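PDB 6RIW: ORF10 from Moritella marina, which forms the ketosynthase-chain length factor didomain of a polyunsaturated fatty acid synthase and probably condenses acyl chains on acyl carrier protein during fatty acid biosynthesis. Local coordinates for residues M1-A5 and C207-H211; L119-F124 and V171-A176; L343-E347 and Q401-F407; M474-G479 and E743-I748; L521-K526 and V711-G715. Residues are numbered along the deposited sequence.

Overall arrangement
The chain is a didomain of two thiolase-like halves, ketosynthase first and chain length factor second. Interactions 1, 2 and 3 lie in the ketosynthase half, interactions 4 and 5 in the other. Interaction 2 is about 5 Å from the centre of the chain. Interactions 3 and 5 lie on opposite sides of that centre, with their own centres about 61 Å apart. Along the chain, interaction 2 falls between the segments of interaction 1, interaction 3 follows, and interaction 5 falls between the segments of interaction 4. Interactions 1, 2 and 4 reach the same large mixed sheet. Its antiparallel pair of strands 189-193 and 659-663 joins the two halves into one body.

Interaction 1 (M1-A5 and C207-H211); sequences MENIA and CDYLH. With MG (magnesium ion), chain B.
This is a strand-on-helix contact in the thiolase-like fold of the ketosynthase domain. The N-terminus of the chain enters strand 4-12 and lies against the last turn of helix 198-211. The CA atoms of Met1 and His211 are 7.0 Å apart, those of Ile4 and Cys207 6.8 Å. Residues 207-211 are regular helix; Ile4 and Ala5 are extended.

The CA-to-CB bond of His211 (chi1 m) points toward residues 1-5. Its NE2 donates a hydrogen bond to Glu2 O at 2.8 Å, with the acceptor near the ring plane. Met1 (chi1 m, chi2 t) lays CB over one face of this ring, 3.5 Å from the centroid, a CH-pi contact. Met1 SD is 4.3 Å from the same centroid, in an oblique sulfur-aromatic contact. Ile4 (m, m) packs against Cys207, Leu210 and His211. Its CD1 is 3.6 Å from His211 NE2 and 4.0 Å from Leu210 CD1, and its CG1 is 3.8 Å from Cys207 SG. Leu268 of strand 259-270 also touches Ile4, Cys207 and Leu210.

Met1 O and Lys286 O both bind a magnesium ion. The ion is 2.3 Å from Met1 O and 2.4 Å from a water whose oxygen lies 2.8 Å from Glu2 O.

Interaction 2 (L119-F124 and V171-A176); sequences LGNLSF and VAGYPA
Asn121 makes the hydrogen bonds between the two segments. Its side chain is t at chi1 with chi2 near 22°, so ND2 reaches into the turn that leads into helix 174-183. ND2 lies near two successive carbonyls. It donates to Ala172 O at 3.0 Å, the better bond, and weakly to Val171 O at 2.8 Å, with an N-H...O angle of 126°.

Leu119, in strand 115-120, is t at chi1 and p at chi2. This carries CD2 to 3.8 Å from Pro175 CB, while Leu119 CB sits 4.1 Å from Ala176 CB. Pro175 (C-gamma exo) has CG 4.0 Å from Asn121 ND2. The segments run in opposite senses: Leu119 CA is 5.9 Å from Ala176 CA, and Ser123 CA is 5.1 Å from Ala172 CA.

In the thiolase-like fold of the ketosynthase domain, this contact joins the C-terminal part of a central strand to the start of a neighbouring helix. Strand 115-120 lies between strands 189-193 and 217-224, parallel to both. Leu89 of helix 88-104 touches Asn121, Val171 and Pro175.

Ser123 (m) brings OG to 3.6 Å from Ala172 CB. Val171 is t, and its CG1 lies 3.3 Å from Phe124 O and 3.8 Å from Leu122 O. Leu122 and Phe124, both m at chi1, point away from 171-176, and the Phe124 ring meets that of Phe230.

Interaction 3 (L343-E347 and Q401-F407); sequences LRSME and QSKNGYF
The carboxylate of Glu347, in the regular helix 343-347, takes three hydrogen bonds from the loop 401-407. Ser402 OG donates to Glu347 OE1 at 2.9 Å, and Asn404 N to the same OE1 at 2.8 Å. Asn404 ND2 donates to Glu347 OE2 at 2.6 Å. The extended Glu347 chain (t, t, chi3 -74°) makes this reach possible.

The loop folds as a type I beta turn from Ser402 to Gly405, with Gly405 N bonded to Ser402 O at 3.1 Å. Ser402 (chi1 p) accepts from Phe407 N at OG, 2.8 Å, and Ser402 N donates to Phe407 O at 2.9 Å.

Ser402 CB is 4.0 Å from Leu343 CB, and their CA atoms are 5.0 Å apart. Glu347 CA is 6.1 Å from Tyr406 CA. Phe407 (chi1 m) places CE2 3.7 Å from Met346 CB, and Met346 SD is 5.5 Å from its ring centroid, an oblique Met-aromatic contact. Leu343 CD2 is 4.2 Å from Phe407 CB. At the surface, Arg344 CD and Lys403 CD are 4.2 Å apart.

This structural packing in the ketosynthase domain joins the loop between strands 389-390 and 417-418 to helix 336-350, and Leu359 of strand 358-360 touches Leu343, Met346 and Phe407.

Interaction 4 (M474-G479 and E743-I748); sequences MDSHFG and EGAAAI
Glu743 leads into the strand. Its O accepts from Gly479 N at 3.2 Å, while its carboxylate makes a salt bridge with Arg505 and a hydrogen bond with Val530 N. Gly744 faces Phe478 in a non-hydrogen-bonded pair, CA to CA 4.4 Å. Its CA makes a CA-H...O contact with His477 O at 3.1 Å, and a CB would clash with that oxygen. Its backbone angles (152/-160) also call for glycine.

Ala745 forms a hydrogen-bonded pair with His477: His477 N to Ala745 O is 2.8 Å and Ala745 N to His477 O is 2.9 Å. Ala746 pairs with Ser476 without hydrogen bonds, CA to CA 4.1 Å. Phe478 (chi1 m) swings its ring back along the sheet, so CZ is 3.7 Å from Ala746 CB.

The two strands are neighbours in the large sheet of the thiolase-like chain length factor domain. They are antiparallel (173°), with axes 4.7 Å apart. Strand 687-694 flanks 741-752 on its other edge. Helix 841-854 packs on the face with Met474, Phe478 and Ala746; helix 552-567 on that with Asp475, His477 and Ala747.

Ala747 N donates to Asp475 O at 2.9 Å, and Asp475 N to Ala747 O at 3.0 Å. The Asp475 carboxylate bonds Asn563 and Leu484 N. Ile748 (p, t) pairs with Met474 (m, t, m) without hydrogen bonds, CA to CA 4.3 Å. Ile748 CG2 is 3.8 Å from Met474 CG.

Interaction 5 (L521-K526 and V711-G715); sequences LRKAPK and VNEKG
Two irregular loops meet here, with Pro525 CA 4.0 Å from Glu713 CA and Lys526 CA 4.6 Å from Gly715 CA.

Hydrogen bonds centre on Glu713. Its backbone O accepts from Lys526 N at 2.9 Å and, weakly, from Lys523 NZ at 3.4 Å. Its side chain (chi1 -106°, chi2 t) extends to the backbone of Arg522 and Lys523. There Glu713 OE2 accepts from Lys523 N at 3.0 Å and weakly from Arg522 N at 2.9 Å. Lys523 NZ also donates to Ala524 O at 2.9 Å and forms a salt bridge with Glu500.

A water joins the backbones, donating to Lys526 O at 2.6 Å and to Asn712 O at 2.7 Å. Close CA-H...O contacts add to this: Pro525 CA to Glu713 O and Gly715 CA to Lys526 O, both 3.4 Å. Gly715 has positive phi, and a CB would clash with Lys526 O.

Apolar packing involves Val711. Its CG1 is 3.9 Å from Leu521 CD2, and its CG2 is 3.9 Å from Pro525 CG.

This is loop packing in the chain length factor domain. It joins the link from helix 513-519 to strand 527-528 with the loop after helix 699-706. Leu521 and Val711 touch that helix, while Pro525 and Val711 rest on Val741 of strand 741-752.

Interaction 1 (M1-A5 and C207-H211)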
# COMPACT_ATOMS: atom_id res chain seq x y z
N MET A 1 -15.71 14.76 -18.20
CA MET A 1 -14.50 15.10 -18.94
C MET A 1 -14.28 14.16 -20.13
O MET A 1 -15.08 13.25 -20.36
CB MET A 1 -13.29 15.11 -17.99
CG MET A 1 -13.36 16.30 -17.01
SD MET A 1 -12.04 16.38 -15.77
CE MET A 1 -12.94 15.78 -14.35
N GLU A 2 -13.22 14.39 -20.89
CA GLU A 2 -13.04 13.72 -22.18
C GLU A 2 -13.03 12.20 -22.06
O GLU A 2 -12.47 11.63 -21.12
CB GLU A 2 -11.74 14.19 -22.83
CG GLU A 2 -11.53 13.62 -24.20
CD GLU A 2 -10.22 14.05 -24.81
OE1 GLU A 2 -9.48 14.81 -24.14
OE2 GLU A 2 -9.94 13.64 -25.96
N ASN A 3 -13.66 11.53 -23.03
CA ASN A 3 -13.52 10.09 -23.23
C ASN A 3 -12.06 9.64 -23.11
O ASN A 3 -11.17 10.22 -23.74
CB ASN A 3 -14.02 9.69 -24.61
CG ASN A 3 -15.54 9.67 -24.70
OD1 ASN A 3 -16.24 9.70 -23.69
ND2 ASN A 3 -16.04 9.61 -25.93
N ILE A 4 -11.84 8.58 -22.33
CA ILE A 4 -10.54 7.92 -22.24
C ILE A 4 -10.63 6.60 -23.00
O ILE A 4 -11.57 5.83 -22.80
CB ILE A 4 -10.13 7.69 -20.77
CG1 ILE A 4 -10.04 9.03 -20.03
CG2 ILE A 4 -8.80 6.93 -20.72
CD1 ILE A 4 -9.00 10.01 -20.64
N ALA A 5 -9.66 6.36 -23.87
CA ALA A 5 -9.58 5.12 -24.64
C ALA A 5 -8.63 4.15 -23.94
O ALA A 5 -7.53 4.55 -23.53
CB ALA A 5 -9.09 5.38 -26.06
N CYS A 207 -7.01 8.15 -15.30
CA CYS A 207 -7.82 9.02 -16.14
C CYS A 207 -7.73 10.48 -15.70
O CYS A 207 -7.61 11.38 -16.54
CB CYS A 207 -9.29 8.58 -16.14
SG CYS A 207 -9.61 6.95 -16.83
N ASP A 208 -7.79 10.73 -14.38
CA ASP A 208 -7.65 12.09 -13.86
C ASP A 208 -6.34 12.72 -14.30
O ASP A 208 -6.29 13.92 -14.63
CB ASP A 208 -7.69 12.11 -12.33
CG ASP A 208 -9.05 11.77 -11.76
OD1 ASP A 208 -10.06 11.75 -12.50
OD2 ASP A 208 -9.11 11.53 -10.53
N TYR A 209 -5.24 11.96 -14.26
CA TYR A 209 -3.96 12.53 -14.66
C TYR A 209 -3.94 12.84 -16.15
O TYR A 209 -3.29 13.81 -16.58
CB TYR A 209 -2.80 11.59 -14.29
CG TYR A 209 -2.37 11.74 -12.82
CD1 TYR A 209 -3.32 11.84 -11.81
CD2 TYR A 209 -1.01 11.83 -12.45
CE1 TYR A 209 -2.96 12.00 -10.46
CE2 TYR A 209 -0.63 11.99 -11.09
CZ TYR A 209 -1.63 12.06 -10.11
OH TYR A 209 -1.33 12.22 -8.76
N LEU A 210 -4.66 12.05 -16.96
CA LEU A 210 -4.82 12.39 -18.37
C LEU A 210 -5.65 13.66 -18.53
O LEU A 210 -5.35 14.49 -19.39
CB LEU A 210 -5.45 11.21 -19.15
CG LEU A 210 -4.57 9.97 -19.32
CD1 LEU A 210 -5.31 8.77 -19.90
CD2 LEU A 210 -3.28 10.24 -20.15
N HIS A 211 -6.69 13.85 -17.71
CA HIS A 211 -7.56 15.01 -17.88
C HIS A 211 -6.87 16.31 -17.49
O HIS A 211 -7.21 17.37 -18.04
CB HIS A 211 -8.83 14.83 -17.06
CG HIS A 211 -9.76 13.81 -17.64
ND1 HIS A 211 -10.53 12.97 -16.86
CD2 HIS A 211 -10.04 13.50 -18.93
CE1 HIS A 211 -11.25 12.19 -17.65
NE2 HIS A 211 -10.97 12.48 -18.91
MG MG B . -16.18 11.29 -19.68
O HOH W 1 -14.14 10.02 -19.60

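Interaction 2 (L119-F124 and V171-A176)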
# COMPACT_ATOMS: atom_id res chain seq x y z
N LEU A 119 -0.36 2.01 -9.63
CA LEU A 119 -0.40 0.56 -9.39
C LEU A 119 -1.12 0.28 -8.08
O LEU A 119 -0.66 0.71 -7.03
CB LEU A 119 1.03 -0.00 -9.32
CG LEU A 119 1.18 -1.49 -9.02
CD1 LEU A 119 0.76 -2.29 -10.24
CD2 LEU A 119 2.63 -1.81 -8.60
N GLY A 120 -2.23 -0.46 -8.14
CA GLY A 120 -2.82 -0.96 -6.90
C GLY A 120 -1.97 -2.09 -6.33
O GLY A 120 -1.47 -2.95 -7.06
N ASN A 121 -1.80 -2.10 -5.00
CA ASN A 121 -0.86 -3.05 -4.40
C ASN A 121 -1.17 -3.22 -2.91
O ASN A 121 -1.60 -2.28 -2.24
CB ASN A 121 0.58 -2.56 -4.60
CG ASN A 121 1.62 -3.59 -4.19
OD1 ASN A 121 1.34 -4.79 -4.13
ND2 ASN A 121 2.82 -3.11 -3.88
N LEU A 122 -0.96 -4.44 -2.40
CA LEU A 122 -1.10 -4.75 -0.97
C LEU A 122 0.14 -4.34 -0.20
O LEU A 122 1.27 -4.51 -0.67
CB LEU A 122 -1.32 -6.25 -0.77
CG LEU A 122 -2.66 -6.81 -1.22
CD1 LEU A 122 -2.64 -8.34 -1.37
CD2 LEU A 122 -3.74 -6.38 -0.22
N SER A 123 -0.05 -3.82 1.01
CA SER A 123 1.06 -3.53 1.91
C SER A 123 1.32 -4.69 2.85
O SER A 123 1.49 -4.48 4.05
CB SER A 123 0.77 -2.25 2.70
OG SER A 123 0.82 -1.13 1.84
N PHE A 124 1.34 -5.93 2.34
CA PHE A 124 1.53 -7.14 3.14
C PHE A 124 2.91 -7.74 2.90
O PHE A 124 3.48 -7.56 1.83
CB PHE A 124 0.52 -8.22 2.75
CG PHE A 124 -0.89 -7.97 3.20
CD1 PHE A 124 -1.22 -6.94 4.06
CD2 PHE A 124 -1.90 -8.81 2.73
CE1 PHE A 124 -2.53 -6.76 4.46
CE2 PHE A 124 -3.21 -8.64 3.12
CZ PHE A 124 -3.52 -7.60 4.00
N VAL A 171 8.01 -3.14 -0.31
CA VAL A 171 6.88 -3.89 -0.86
C VAL A 171 5.83 -2.95 -1.44
O VAL A 171 5.31 -3.19 -2.54
CB VAL A 171 6.30 -4.81 0.23
CG1 VAL A 171 4.91 -5.28 -0.16
CG2 VAL A 171 7.24 -6.03 0.46
N ALA A 172 5.48 -1.87 -0.74
CA ALA A 172 4.30 -1.10 -1.12
C ALA A 172 4.53 -0.22 -2.36
O ALA A 172 3.79 -0.33 -3.35
CB ALA A 172 3.82 -0.26 0.07
N GLY A 173 5.54 0.64 -2.32
CA GLY A 173 5.66 1.65 -3.36
C GLY A 173 6.68 1.36 -4.45
O GLY A 173 6.44 1.65 -5.63
N TYR A 174 7.82 0.78 -4.09
CA TYR A 174 8.87 0.53 -5.08
C TYR A 174 8.41 -0.24 -6.32
O TYR A 174 8.94 0.04 -7.41
CB TYR A 174 10.04 -0.20 -4.41
CG TYR A 174 11.23 -0.39 -5.33
CD1 TYR A 174 11.90 0.71 -5.86
CD2 TYR A 174 11.68 -1.67 -5.66
CE1 TYR A 174 13.01 0.54 -6.71
CE2 TYR A 174 12.77 -1.86 -6.52
CZ TYR A 174 13.43 -0.74 -7.04
OH TYR A 174 14.52 -0.93 -7.88
N PRO A 175 7.47 -1.19 -6.25
CA PRO A 175 7.07 -1.87 -7.50
C PRO A 175 6.60 -0.92 -8.59
O PRO A 175 6.85 -1.18 -9.78
CB PRO A 175 5.95 -2.81 -7.04
CG PRO A 175 6.38 -3.17 -5.61
CD PRO A 175 6.91 -1.86 -5.06
N ALA A 176 5.92 0.17 -8.23
CA ALA A 176 5.50 1.13 -9.24
C ALA A 176 6.70 1.89 -9.81
O ALA A 176 6.77 2.14 -11.02
CB ALA A 176 4.48 2.11 -8.67

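Interaction 3 (L343-E347 and Q401-F407)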
# COMPACT_ATOMS: atom_id res chain seq x y z
N LEU A 343 -26.75 -6.02 -3.96
CA LEU A 343 -28.02 -6.16 -4.68
C LEU A 343 -29.02 -5.10 -4.21
O LEU A 343 -29.79 -4.58 -5.02
CB LEU A 343 -28.59 -7.56 -4.50
CG LEU A 343 -27.91 -8.65 -5.33
CD1 LEU A 343 -28.27 -10.06 -4.83
CD2 LEU A 343 -28.25 -8.48 -6.80
N ARG A 344 -29.01 -4.77 -2.92
CA ARG A 344 -29.88 -3.71 -2.43
C ARG A 344 -29.50 -2.37 -3.02
O ARG A 344 -30.37 -1.60 -3.46
CB ARG A 344 -29.84 -3.67 -0.90
CG ARG A 344 -30.54 -2.46 -0.29
CD ARG A 344 -30.62 -2.56 1.22
NE ARG A 344 -31.33 -1.42 1.82
CZ ARG A 344 -31.21 -1.05 3.10
NH1 ARG A 344 -30.41 -1.71 3.92
NH2 ARG A 344 -31.88 0.00 3.56
N SER A 345 -28.19 -2.06 -3.02
CA SER A 345 -27.70 -0.81 -3.59
C SER A 345 -28.12 -0.66 -5.04
O SER A 345 -28.58 0.41 -5.46
CB SER A 345 -26.18 -0.75 -3.48
OG SER A 345 -25.79 -0.71 -2.13
N MET A 346 -27.95 -1.71 -5.83
CA MET A 346 -28.30 -1.62 -7.24
C MET A 346 -29.81 -1.50 -7.42
O MET A 346 -30.28 -0.81 -8.33
CB MET A 346 -27.77 -2.83 -7.99
CG MET A 346 -26.26 -2.93 -7.97
SD MET A 346 -25.69 -3.96 -9.32
CE MET A 346 -25.88 -5.56 -8.51
N GLU A 347 -30.57 -2.18 -6.56
CA GLU A 347 -32.03 -2.05 -6.63
C GLU A 347 -32.45 -0.62 -6.34
O GLU A 347 -33.23 -0.02 -7.10
CB GLU A 347 -32.67 -3.02 -5.63
CG GLU A 347 -34.14 -2.70 -5.32
CD GLU A 347 -34.67 -3.55 -4.19
OE1 GLU A 347 -34.92 -4.75 -4.44
OE2 GLU A 347 -34.81 -3.02 -3.07
N GLN A 401 -32.15 -12.95 -4.75
CA GLN A 401 -32.86 -11.81 -5.30
C GLN A 401 -32.61 -10.61 -4.40
O GLN A 401 -32.25 -10.76 -3.23
CB GLN A 401 -34.37 -12.07 -5.42
CG GLN A 401 -35.11 -11.77 -4.14
CD GLN A 401 -36.54 -12.28 -4.16
OE1 GLN A 401 -37.07 -12.64 -5.21
NE2 GLN A 401 -37.17 -12.31 -2.99
N SER A 402 -32.77 -9.40 -4.96
CA SER A 402 -32.56 -8.21 -4.15
C SER A 402 -33.64 -8.10 -3.07
O SER A 402 -34.61 -8.87 -3.04
CB SER A 402 -32.54 -6.94 -5.01
OG SER A 402 -33.65 -6.85 -5.89
N LYS A 403 -33.46 -7.13 -2.17
CA LYS A 403 -34.36 -7.02 -1.01
C LYS A 403 -35.83 -7.05 -1.42
O LYS A 403 -36.63 -7.77 -0.81
CB LYS A 403 -34.04 -5.74 -0.23
CG LYS A 403 -34.76 -5.63 1.11
CD LYS A 403 -34.42 -4.33 1.84
CE LYS A 403 -35.44 -4.01 2.93
NZ LYS A 403 -34.89 -4.12 4.32
N ASN A 404 -36.20 -6.32 -2.46
CA ASN A 404 -37.60 -6.19 -2.87
C ASN A 404 -37.90 -6.92 -4.18
O ASN A 404 -38.82 -6.54 -4.91
CB ASN A 404 -38.00 -4.72 -2.97
CG ASN A 404 -37.87 -3.99 -1.65
OD1 ASN A 404 -38.63 -4.25 -0.71
ND2 ASN A 404 -36.90 -3.10 -1.55
N GLY A 405 -37.15 -7.97 -4.49
CA GLY A 405 -37.39 -8.76 -5.68
C GLY A 405 -37.14 -8.04 -6.99
O GLY A 405 -37.59 -8.52 -8.04
N TYR A 406 -36.43 -6.91 -6.96
CA TYR A 406 -36.21 -6.14 -8.18
C TYR A 406 -35.25 -6.86 -9.12
O TYR A 406 -35.54 -7.02 -10.31
CB TYR A 406 -35.70 -4.74 -7.83
CG TYR A 406 -35.64 -3.79 -9.01
CD1 TYR A 406 -36.80 -3.17 -9.49
CD2 TYR A 406 -34.44 -3.52 -9.65
CE1 TYR A 406 -36.75 -2.29 -10.57
CE2 TYR A 406 -34.38 -2.64 -10.74
CZ TYR A 406 -35.54 -2.03 -11.19
OH TYR A 406 -35.49 -1.17 -12.26
N PHE A 407 -34.09 -7.28 -8.60
CA PHE A 407 -33.13 -8.10 -9.34
C PHE A 407 -33.30 -9.56 -8.94
O PHE A 407 -33.41 -9.87 -7.75
CB PHE A 407 -31.69 -7.66 -9.04
CG PHE A 407 -31.27 -6.43 -9.78
CD1 PHE A 407 -30.96 -6.49 -11.13
CD2 PHE A 407 -31.18 -5.21 -9.13
CE1 PHE A 407 -30.56 -5.36 -11.83
CE2 PHE A 407 -30.79 -4.06 -9.83
CZ PHE A 407 -30.49 -4.14 -11.17

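Interaction 4 (M474-G479 and E743-I748)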
# COMPACT_ATOMS: atom_id res chain seq x y z
N MET A 474 -2.50 21.26 10.87
CA MET A 474 -1.32 20.40 10.97
C MET A 474 -1.26 19.77 12.36
O MET A 474 -1.70 20.36 13.35
CB MET A 474 0.00 21.16 10.74
CG MET A 474 0.10 21.99 9.45
SD MET A 474 1.77 22.47 8.98
CE MET A 474 2.25 23.54 10.33
N ASP A 475 -0.67 18.56 12.42
CA ASP A 475 -0.23 17.99 13.69
C ASP A 475 0.95 17.06 13.42
O ASP A 475 1.13 16.56 12.31
CB ASP A 475 -1.35 17.25 14.43
CG ASP A 475 -0.95 16.87 15.88
OD1 ASP A 475 -0.22 17.64 16.55
OD2 ASP A 475 -1.37 15.79 16.34
N SER A 476 1.75 16.83 14.46
CA SER A 476 2.98 16.06 14.29
C SER A 476 3.30 15.30 15.56
O SER A 476 3.12 15.81 16.67
CB SER A 476 4.14 16.99 13.93
OG SER A 476 4.36 17.91 14.98
N HIS A 477 3.85 14.11 15.40
CA HIS A 477 4.34 13.30 16.52
C HIS A 477 5.63 12.63 16.05
O HIS A 477 5.60 11.58 15.41
CB HIS A 477 3.28 12.30 16.95
CG HIS A 477 3.62 11.56 18.20
ND1 HIS A 477 2.67 10.92 18.96
CD2 HIS A 477 4.80 11.34 18.81
CE1 HIS A 477 3.25 10.34 19.99
NE2 HIS A 477 4.55 10.58 19.93
N PHE A 478 6.77 13.26 16.35
CA PHE A 478 8.09 12.79 15.93
C PHE A 478 8.93 12.56 17.17
O PHE A 478 9.27 13.51 17.88
CB PHE A 478 8.77 13.80 15.01
CG PHE A 478 8.15 13.91 13.66
CD1 PHE A 478 8.18 12.83 12.78
CD2 PHE A 478 7.56 15.09 13.26
CE1 PHE A 478 7.63 12.93 11.52
CE2 PHE A 478 7.00 15.21 12.00
CZ PHE A 478 7.04 14.11 11.13
N GLY A 479 9.24 11.30 17.45
CA GLY A 479 10.03 11.04 18.65
C GLY A 479 9.26 11.51 19.86
O GLY A 479 8.04 11.37 19.94
N GLU A 743 11.47 8.27 13.84
CA GLU A 743 10.18 7.71 13.46
C GLU A 743 9.06 8.62 13.93
O GLU A 743 9.27 9.52 14.75
CB GLU A 743 9.99 6.29 14.02
CG GLU A 743 9.93 6.22 15.55
CD GLU A 743 9.87 4.77 16.06
OE1 GLU A 743 9.65 3.85 15.23
OE2 GLU A 743 10.04 4.53 17.28
N GLY A 744 7.86 8.38 13.40
CA GLY A 744 6.70 9.12 13.84
C GLY A 744 5.65 9.23 12.75
O GLY A 744 5.59 8.43 11.82
N ALA A 745 4.78 10.23 12.92
CA ALA A 745 3.60 10.39 12.09
C ALA A 745 3.23 11.86 12.10
O ALA A 745 3.53 12.57 13.06
CB ALA A 745 2.42 9.53 12.60
N ALA A 746 2.61 12.33 11.02
CA ALA A 746 2.19 13.72 10.99
C ALA A 746 1.11 13.87 9.93
O ALA A 746 0.93 12.98 9.08
CB ALA A 746 3.38 14.66 10.73
N ALA A 747 0.38 14.99 9.98
CA ALA A 747 -0.71 15.18 9.04
C ALA A 747 -0.91 16.66 8.78
O ALA A 747 -0.57 17.50 9.62
CB ALA A 747 -2.03 14.55 9.55
N ILE A 748 -1.42 16.96 7.58
CA ILE A 748 -1.78 18.32 7.19
C ILE A 748 -3.14 18.26 6.51
O ILE A 748 -3.56 17.23 5.98
CB ILE A 748 -0.75 18.99 6.26
CG1 ILE A 748 -0.61 18.24 4.93
CG2 ILE A 748 0.59 19.19 6.97
CD1 ILE A 748 0.33 18.98 3.92

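Interaction 5 (L521-K526 and V711-G715)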
# COMPACT_ATOMS: atom_id res chain seq x y z
N LEU A 521 26.34 -4.13 14.27
CA LEU A 521 26.00 -3.04 15.18
C LEU A 521 26.63 -3.30 16.55
O LEU A 521 26.41 -4.36 17.15
CB LEU A 521 24.48 -2.92 15.35
CG LEU A 521 23.64 -2.35 14.19
CD1 LEU A 521 22.15 -2.52 14.48
CD2 LEU A 521 24.00 -0.88 14.00
N ARG A 522 27.35 -2.30 17.06
CA ARG A 522 27.83 -2.39 18.44
C ARG A 522 26.72 -2.13 19.44
O ARG A 522 26.75 -2.67 20.55
CB ARG A 522 28.98 -1.40 18.65
CG ARG A 522 29.96 -1.33 17.48
CD ARG A 522 31.26 -0.61 17.87
NE ARG A 522 32.09 -1.44 18.75
CZ ARG A 522 33.05 -2.26 18.33
NH1 ARG A 522 33.32 -2.39 17.04
NH2 ARG A 522 33.75 -2.97 19.22
N LYS A 523 25.73 -1.32 19.07
CA LYS A 523 24.63 -0.96 19.95
C LYS A 523 23.44 -0.62 19.07
O LYS A 523 23.61 -0.38 17.87
CB LYS A 523 25.00 0.24 20.85
CG LYS A 523 25.33 1.51 20.05
CD LYS A 523 25.68 2.69 20.97
CE LYS A 523 24.49 3.11 21.83
NZ LYS A 523 23.64 4.02 21.04
N ALA A 524 22.25 -0.61 19.64
CA ALA A 524 21.14 -0.02 18.91
C ALA A 524 21.42 1.48 18.77
O ALA A 524 21.87 2.11 19.73
CB ALA A 524 19.81 -0.24 19.65
N PRO A 525 21.24 2.06 17.58
CA PRO A 525 21.63 3.47 17.39
C PRO A 525 20.85 4.38 18.30
O PRO A 525 19.69 4.15 18.61
CB PRO A 525 21.29 3.75 15.91
CG PRO A 525 21.25 2.43 15.26
CD PRO A 525 20.79 1.44 16.32
N LYS A 526 21.50 5.46 18.72
CA LYS A 526 20.75 6.53 19.35
C LYS A 526 19.90 7.19 18.26
O LYS A 526 20.40 7.44 17.17
CB LYS A 526 21.71 7.53 19.98
CG LYS A 526 21.00 8.59 20.80
CD LYS A 526 21.97 9.25 21.77
CE LYS A 526 21.33 10.49 22.41
NZ LYS A 526 22.41 11.32 23.01
N VAL A 711 24.30 3.49 9.24
CA VAL A 711 23.54 4.26 10.21
C VAL A 711 24.50 4.97 11.15
O VAL A 711 25.64 4.54 11.36
CB VAL A 711 22.57 3.34 10.98
CG1 VAL A 711 23.31 2.38 11.93
CG2 VAL A 711 21.50 4.14 11.74
N ASN A 712 24.04 6.08 11.72
CA ASN A 712 24.79 6.83 12.74
C ASN A 712 24.47 6.22 14.10
O ASN A 712 23.40 6.45 14.66
CB ASN A 712 24.42 8.31 12.67
CG ASN A 712 25.30 9.19 13.57
OD1 ASN A 712 25.79 8.75 14.60
ND2 ASN A 712 25.49 10.45 13.17
N GLU A 713 25.39 5.41 14.64
CA GLU A 713 25.09 4.72 15.89
C GLU A 713 25.03 5.69 17.07
O GLU A 713 24.33 5.43 18.05
CB GLU A 713 26.14 3.65 16.16
CG GLU A 713 25.64 2.26 15.92
CD GLU A 713 26.77 1.24 15.98
OE1 GLU A 713 27.52 1.14 15.00
OE2 GLU A 713 26.89 0.56 17.02
N LYS A 714 25.74 6.81 16.99
CA LYS A 714 25.81 7.73 18.12
C LYS A 714 24.69 8.75 18.12
O LYS A 714 24.47 9.42 19.14
CB LYS A 714 27.18 8.43 18.12
CG LYS A 714 28.30 7.55 18.67
CD LYS A 714 27.76 6.50 19.66
CE LYS A 714 28.83 5.52 20.14
NZ LYS A 714 28.65 5.14 21.59
N GLY A 715 23.94 8.85 17.02
CA GLY A 715 22.84 9.78 16.89
C GLY A 715 23.27 11.21 17.12
O GLY A 715 22.64 11.92 17.90
O HOH W 2 20.86 7.47 14.58